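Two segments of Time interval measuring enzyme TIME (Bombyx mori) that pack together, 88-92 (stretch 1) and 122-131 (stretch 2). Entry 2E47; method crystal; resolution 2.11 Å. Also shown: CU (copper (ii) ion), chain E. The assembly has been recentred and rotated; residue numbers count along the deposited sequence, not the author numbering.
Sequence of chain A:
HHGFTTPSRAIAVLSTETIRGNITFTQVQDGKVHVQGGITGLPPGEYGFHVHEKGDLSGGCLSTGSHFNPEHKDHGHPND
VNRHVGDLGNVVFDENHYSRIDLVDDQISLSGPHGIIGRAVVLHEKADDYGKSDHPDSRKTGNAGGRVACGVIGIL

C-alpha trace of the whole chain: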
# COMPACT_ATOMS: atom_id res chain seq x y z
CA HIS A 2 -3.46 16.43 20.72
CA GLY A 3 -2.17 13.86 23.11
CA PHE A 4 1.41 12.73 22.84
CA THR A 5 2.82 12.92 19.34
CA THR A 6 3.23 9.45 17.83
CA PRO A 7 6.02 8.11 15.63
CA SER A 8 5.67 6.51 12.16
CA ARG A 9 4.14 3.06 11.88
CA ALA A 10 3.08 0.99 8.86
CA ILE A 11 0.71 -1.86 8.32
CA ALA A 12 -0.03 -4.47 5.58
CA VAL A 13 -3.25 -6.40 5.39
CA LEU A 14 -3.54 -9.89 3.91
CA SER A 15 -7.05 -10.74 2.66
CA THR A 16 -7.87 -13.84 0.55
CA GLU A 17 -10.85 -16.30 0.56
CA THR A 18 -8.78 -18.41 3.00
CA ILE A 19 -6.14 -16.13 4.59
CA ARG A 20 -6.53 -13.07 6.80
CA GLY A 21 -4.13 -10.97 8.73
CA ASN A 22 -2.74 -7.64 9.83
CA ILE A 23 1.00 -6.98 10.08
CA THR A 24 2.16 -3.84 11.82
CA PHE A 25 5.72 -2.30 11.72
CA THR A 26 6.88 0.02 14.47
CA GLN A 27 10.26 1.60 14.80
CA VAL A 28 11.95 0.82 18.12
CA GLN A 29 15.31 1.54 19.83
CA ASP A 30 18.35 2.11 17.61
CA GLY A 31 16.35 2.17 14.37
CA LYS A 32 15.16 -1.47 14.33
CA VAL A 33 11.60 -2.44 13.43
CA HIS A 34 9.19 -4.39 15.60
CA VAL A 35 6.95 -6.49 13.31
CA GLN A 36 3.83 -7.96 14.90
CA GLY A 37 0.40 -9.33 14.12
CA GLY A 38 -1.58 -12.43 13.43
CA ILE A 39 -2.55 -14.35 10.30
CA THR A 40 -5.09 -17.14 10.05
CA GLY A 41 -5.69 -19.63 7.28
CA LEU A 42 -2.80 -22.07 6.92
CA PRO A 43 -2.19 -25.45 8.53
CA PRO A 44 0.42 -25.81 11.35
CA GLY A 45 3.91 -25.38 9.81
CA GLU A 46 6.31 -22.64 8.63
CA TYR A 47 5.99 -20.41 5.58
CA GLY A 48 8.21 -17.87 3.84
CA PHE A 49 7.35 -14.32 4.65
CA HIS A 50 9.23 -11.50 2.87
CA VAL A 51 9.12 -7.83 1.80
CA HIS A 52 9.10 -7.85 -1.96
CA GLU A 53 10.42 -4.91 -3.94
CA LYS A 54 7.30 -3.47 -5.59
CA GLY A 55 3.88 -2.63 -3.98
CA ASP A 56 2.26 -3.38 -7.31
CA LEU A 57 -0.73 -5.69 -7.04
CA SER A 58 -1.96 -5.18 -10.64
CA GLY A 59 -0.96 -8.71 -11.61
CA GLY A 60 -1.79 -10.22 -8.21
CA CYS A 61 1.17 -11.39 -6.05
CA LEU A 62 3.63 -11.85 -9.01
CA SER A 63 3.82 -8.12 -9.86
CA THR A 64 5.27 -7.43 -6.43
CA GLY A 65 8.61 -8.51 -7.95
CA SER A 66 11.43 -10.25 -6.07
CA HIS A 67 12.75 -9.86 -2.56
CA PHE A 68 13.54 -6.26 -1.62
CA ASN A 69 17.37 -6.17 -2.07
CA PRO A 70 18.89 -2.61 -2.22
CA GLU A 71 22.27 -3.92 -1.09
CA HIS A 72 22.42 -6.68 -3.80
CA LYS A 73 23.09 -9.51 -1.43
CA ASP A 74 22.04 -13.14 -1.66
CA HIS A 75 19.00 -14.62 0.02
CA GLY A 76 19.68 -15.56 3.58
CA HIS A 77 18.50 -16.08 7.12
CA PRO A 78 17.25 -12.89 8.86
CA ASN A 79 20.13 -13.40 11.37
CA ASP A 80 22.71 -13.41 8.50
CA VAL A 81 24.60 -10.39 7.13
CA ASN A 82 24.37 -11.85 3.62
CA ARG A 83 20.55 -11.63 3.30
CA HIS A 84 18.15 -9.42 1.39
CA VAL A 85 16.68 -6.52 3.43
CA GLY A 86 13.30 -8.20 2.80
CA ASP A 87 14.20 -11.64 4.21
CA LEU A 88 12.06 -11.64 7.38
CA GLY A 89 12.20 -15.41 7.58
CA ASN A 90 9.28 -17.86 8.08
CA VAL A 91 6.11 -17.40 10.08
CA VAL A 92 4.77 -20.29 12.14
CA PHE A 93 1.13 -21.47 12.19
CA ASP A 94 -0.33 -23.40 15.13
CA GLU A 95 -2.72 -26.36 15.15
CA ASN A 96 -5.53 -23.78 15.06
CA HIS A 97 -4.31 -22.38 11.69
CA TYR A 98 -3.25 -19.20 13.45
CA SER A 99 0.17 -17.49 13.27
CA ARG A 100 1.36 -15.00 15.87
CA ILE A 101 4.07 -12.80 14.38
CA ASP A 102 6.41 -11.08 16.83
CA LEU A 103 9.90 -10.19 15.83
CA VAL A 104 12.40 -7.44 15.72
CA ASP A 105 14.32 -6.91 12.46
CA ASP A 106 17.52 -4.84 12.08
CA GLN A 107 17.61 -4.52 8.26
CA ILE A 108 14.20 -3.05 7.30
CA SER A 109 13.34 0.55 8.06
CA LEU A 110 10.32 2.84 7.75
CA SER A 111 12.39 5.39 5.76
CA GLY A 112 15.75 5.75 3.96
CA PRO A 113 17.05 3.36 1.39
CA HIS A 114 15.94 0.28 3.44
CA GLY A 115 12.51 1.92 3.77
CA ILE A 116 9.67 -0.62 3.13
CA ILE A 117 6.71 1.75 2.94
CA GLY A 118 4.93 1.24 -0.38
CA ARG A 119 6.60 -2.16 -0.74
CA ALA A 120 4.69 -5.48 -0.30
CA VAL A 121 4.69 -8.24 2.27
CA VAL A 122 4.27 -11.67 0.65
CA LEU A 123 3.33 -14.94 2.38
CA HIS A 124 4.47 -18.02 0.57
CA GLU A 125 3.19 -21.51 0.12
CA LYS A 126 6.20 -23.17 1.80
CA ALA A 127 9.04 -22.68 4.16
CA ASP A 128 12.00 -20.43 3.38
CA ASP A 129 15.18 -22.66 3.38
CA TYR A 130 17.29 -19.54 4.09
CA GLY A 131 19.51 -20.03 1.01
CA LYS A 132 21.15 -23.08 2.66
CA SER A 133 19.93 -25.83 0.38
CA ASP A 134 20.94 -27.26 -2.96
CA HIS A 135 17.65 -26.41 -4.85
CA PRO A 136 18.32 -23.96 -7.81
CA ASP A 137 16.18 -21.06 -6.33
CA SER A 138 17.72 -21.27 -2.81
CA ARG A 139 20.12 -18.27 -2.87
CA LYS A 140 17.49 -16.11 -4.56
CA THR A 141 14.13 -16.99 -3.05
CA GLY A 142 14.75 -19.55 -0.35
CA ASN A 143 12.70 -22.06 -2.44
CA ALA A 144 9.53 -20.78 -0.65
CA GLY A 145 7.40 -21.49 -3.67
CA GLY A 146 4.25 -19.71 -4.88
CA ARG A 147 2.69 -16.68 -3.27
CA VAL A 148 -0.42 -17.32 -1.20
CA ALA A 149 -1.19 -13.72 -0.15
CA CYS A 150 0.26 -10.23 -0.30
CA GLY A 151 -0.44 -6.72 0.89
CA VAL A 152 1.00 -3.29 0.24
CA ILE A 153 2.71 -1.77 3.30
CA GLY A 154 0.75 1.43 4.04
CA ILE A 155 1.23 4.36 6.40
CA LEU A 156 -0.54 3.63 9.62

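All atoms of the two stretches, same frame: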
# COMPACT_ATOMS: atom_id res chain seq x y z
N LEU A 88 12.50 -11.64 5.96
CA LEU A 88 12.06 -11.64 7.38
C LEU A 88 12.03 -13.04 7.90
O LEU A 88 11.82 -13.22 9.09
CB LEU A 88 10.67 -11.01 7.59
CG LEU A 88 10.56 -9.54 7.14
CD1 LEU A 88 9.09 -9.11 6.93
CD2 LEU A 88 11.28 -8.58 8.09
N GLY A 89 12.19 -14.05 7.05
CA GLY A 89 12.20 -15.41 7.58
C GLY A 89 10.91 -16.19 7.28
O GLY A 89 10.36 -16.05 6.19
N ASN A 90 10.50 -17.05 8.20
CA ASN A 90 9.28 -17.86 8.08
C ASN A 90 8.38 -17.46 9.19
O ASN A 90 8.89 -17.09 10.27
CB ASN A 90 9.61 -19.36 8.31
CG ASN A 90 10.37 -19.99 7.13
OD1 ASN A 90 11.47 -20.53 7.28
ND2 ASN A 90 9.77 -19.96 5.98
N VAL A 91 7.07 -17.56 8.99
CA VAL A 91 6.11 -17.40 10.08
C VAL A 91 5.54 -18.77 10.42
O VAL A 91 5.36 -19.58 9.54
CB VAL A 91 4.94 -16.39 9.78
CG1 VAL A 91 5.50 -15.03 9.55
CG2 VAL A 91 4.17 -16.76 8.58
N VAL A 92 5.24 -19.00 11.70
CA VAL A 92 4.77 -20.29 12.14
C VAL A 92 3.29 -20.31 12.45
O VAL A 92 2.82 -19.44 13.18
CB VAL A 92 5.51 -20.69 13.40
CG1 VAL A 92 4.93 -22.02 13.93
CG2 VAL A 92 7.10 -20.72 13.11
N VAL A 122 4.76 -10.52 1.39
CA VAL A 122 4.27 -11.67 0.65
C VAL A 122 4.43 -12.92 1.50
O VAL A 122 5.53 -13.19 2.03
CB VAL A 122 5.00 -11.95 -0.65
CG1 VAL A 122 4.38 -13.21 -1.34
CG2 VAL A 122 4.88 -10.73 -1.57
N LEU A 123 3.32 -13.65 1.65
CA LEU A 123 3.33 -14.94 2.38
C LEU A 123 3.36 -16.01 1.34
O LEU A 123 2.50 -16.02 0.43
CB LEU A 123 2.03 -15.10 3.15
CG LEU A 123 1.75 -16.37 3.96
CD1 LEU A 123 2.73 -16.54 5.08
CD2 LEU A 123 0.34 -16.21 4.54
N HIS A 124 4.22 -17.00 1.57
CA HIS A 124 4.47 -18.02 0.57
C HIS A 124 3.90 -19.34 0.95
O HIS A 124 3.56 -19.58 2.13
CB HIS A 124 6.01 -18.16 0.44
CG HIS A 124 6.64 -16.97 -0.19
ND1 HIS A 124 6.67 -16.79 -1.55
CD2 HIS A 124 7.25 -15.90 0.35
CE1 HIS A 124 7.30 -15.66 -1.82
NE2 HIS A 124 7.69 -15.11 -0.68
N GLU A 125 3.82 -20.23 -0.04
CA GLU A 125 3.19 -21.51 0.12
C GLU A 125 4.03 -22.52 0.90
O GLU A 125 3.50 -23.47 1.46
CB GLU A 125 2.75 -22.07 -1.26
CG GLU A 125 3.68 -23.08 -1.92
CD GLU A 125 3.46 -23.14 -3.49
OE1 GLU A 125 2.31 -22.87 -3.95
OE2 GLU A 125 4.43 -23.46 -4.24
N LYS A 126 5.34 -22.32 0.96
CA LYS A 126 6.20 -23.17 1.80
C LYS A 126 7.28 -22.44 2.52
O LYS A 126 7.47 -21.23 2.33
CB LYS A 126 6.80 -24.34 1.04
CG LYS A 126 7.52 -24.04 -0.23
CD LYS A 126 7.39 -25.29 -1.08
CE LYS A 126 8.52 -25.39 -2.15
NZ LYS A 126 9.03 -26.81 -2.31
N ALA A 127 8.00 -23.22 3.30
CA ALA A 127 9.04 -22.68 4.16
C ALA A 127 10.19 -22.06 3.37
O ALA A 127 10.54 -22.52 2.30
CB ALA A 127 9.57 -23.77 5.10
N ASP A 128 10.76 -21.01 3.91
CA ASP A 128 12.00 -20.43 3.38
C ASP A 128 13.17 -21.32 3.88
O ASP A 128 13.27 -21.54 5.08
CB ASP A 128 12.12 -19.05 4.03
CG ASP A 128 13.26 -18.19 3.46
OD1 ASP A 128 13.10 -16.94 3.57
OD2 ASP A 128 14.29 -18.72 2.96
N ASP A 129 14.06 -21.77 2.98
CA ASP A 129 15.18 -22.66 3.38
C ASP A 129 16.48 -21.85 3.66
O ASP A 129 17.58 -22.40 3.87
CB ASP A 129 15.39 -23.73 2.30
CG ASP A 129 16.00 -23.15 1.00
OD1 ASP A 129 15.96 -23.87 -0.03
OD2 ASP A 129 16.51 -21.98 0.98
N TYR A 130 16.32 -20.54 3.65
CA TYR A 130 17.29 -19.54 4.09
C TYR A 130 18.52 -19.52 3.21
O TYR A 130 19.57 -19.03 3.64
CB TYR A 130 17.67 -19.70 5.55
CG TYR A 130 16.56 -19.79 6.55
CD1 TYR A 130 15.60 -18.76 6.69
CD2 TYR A 130 16.47 -20.92 7.40
CE1 TYR A 130 14.57 -18.85 7.66
CE2 TYR A 130 15.44 -21.04 8.30
CZ TYR A 130 14.50 -20.00 8.45
OH TYR A 130 13.51 -20.13 9.41
N GLY A 131 18.39 -20.00 1.97
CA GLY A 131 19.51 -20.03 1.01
C GLY A 131 20.55 -21.12 1.31
O GLY A 131 21.64 -21.08 0.80
CU CU E . 9.36 -14.01 -1.26
O HOH W 1 12.84 -17.67 10.42

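The contact between these stretches is small, 264 Å² with both sides summed, and one residue, Asn 90, covers the most of it. Asn 90 to Val 92 are strand, which continues later in the chain. Stretch 2 leaves a strand after His 124 and runs on as loop, and it is this loop that passes closest to stretch 1, with the CA atoms of Asn 90 and Asp 128 6.0 Å apart. No clear hydrogen bond joins the two backbones; the contact is made mainly by side chains from both stretches meeting each other and the loop backbone.

Asn 90 has its CA-to-CB bond pointing toward stretch 2, and with chi1 in the m well its amide sits over the backbone from Ala 127 to Asp 128. The amide is probably turned over in the model: as built, Asn 90 ND2 lies 2.5 Å from Asp 128 N, two nitrogens far too close for comfort, and Asn 90 OD1 lies 3.0 Å from Asp 128 O. The side chain's position is nevertheless instructive. A short, flat amide carries a donor and an acceptor, and here it is set among the NH and CO of one loop residue and a tyrosine hydroxyl.

Asp 128 meets it from the other side of the contact, its own CB also pointing toward stretch 1. Its carboxylate is taken up away from stretch 1, partly within the loop, where Tyr 130 N donates to Asp 128 OD2 at 2.8 Å, a bond that ties the turn together, and partly elsewhere in the structure. The next residue repeats the pattern, with Gly 131 N donating to Asp 129 OD2 at 2.9 Å.

Tyr 130 leaves the backbone sideways, but the end of its side chain comes nearer to stretch 1. The ring edge approaches Gly 89, Tyr 130 CE1 lying 4.2 Å from Gly 89 CA. The backbone of Gly 89 (phi 106°, psi -145°) itself calls for glycine, since a CB would jam against the preceding carbonyl. A water adds a polar link, its O accepting from Asn 90 N at 3.3 Å and lying 2.7 Å from Tyr 130 OH.

The apolar part is modest. Val 91 CG2 and Leu 123 CD1 meet at 3.8 Å, both on buried residues; Leu 123 starts sideways, and its t, p rotamer brings its end nearer the valine. One residue along, His 124 takes no part in the contact, but His 124 NE2 binds the copper ion, CU, at 2.1 Å, with the remaining ligands elsewhere in the structure.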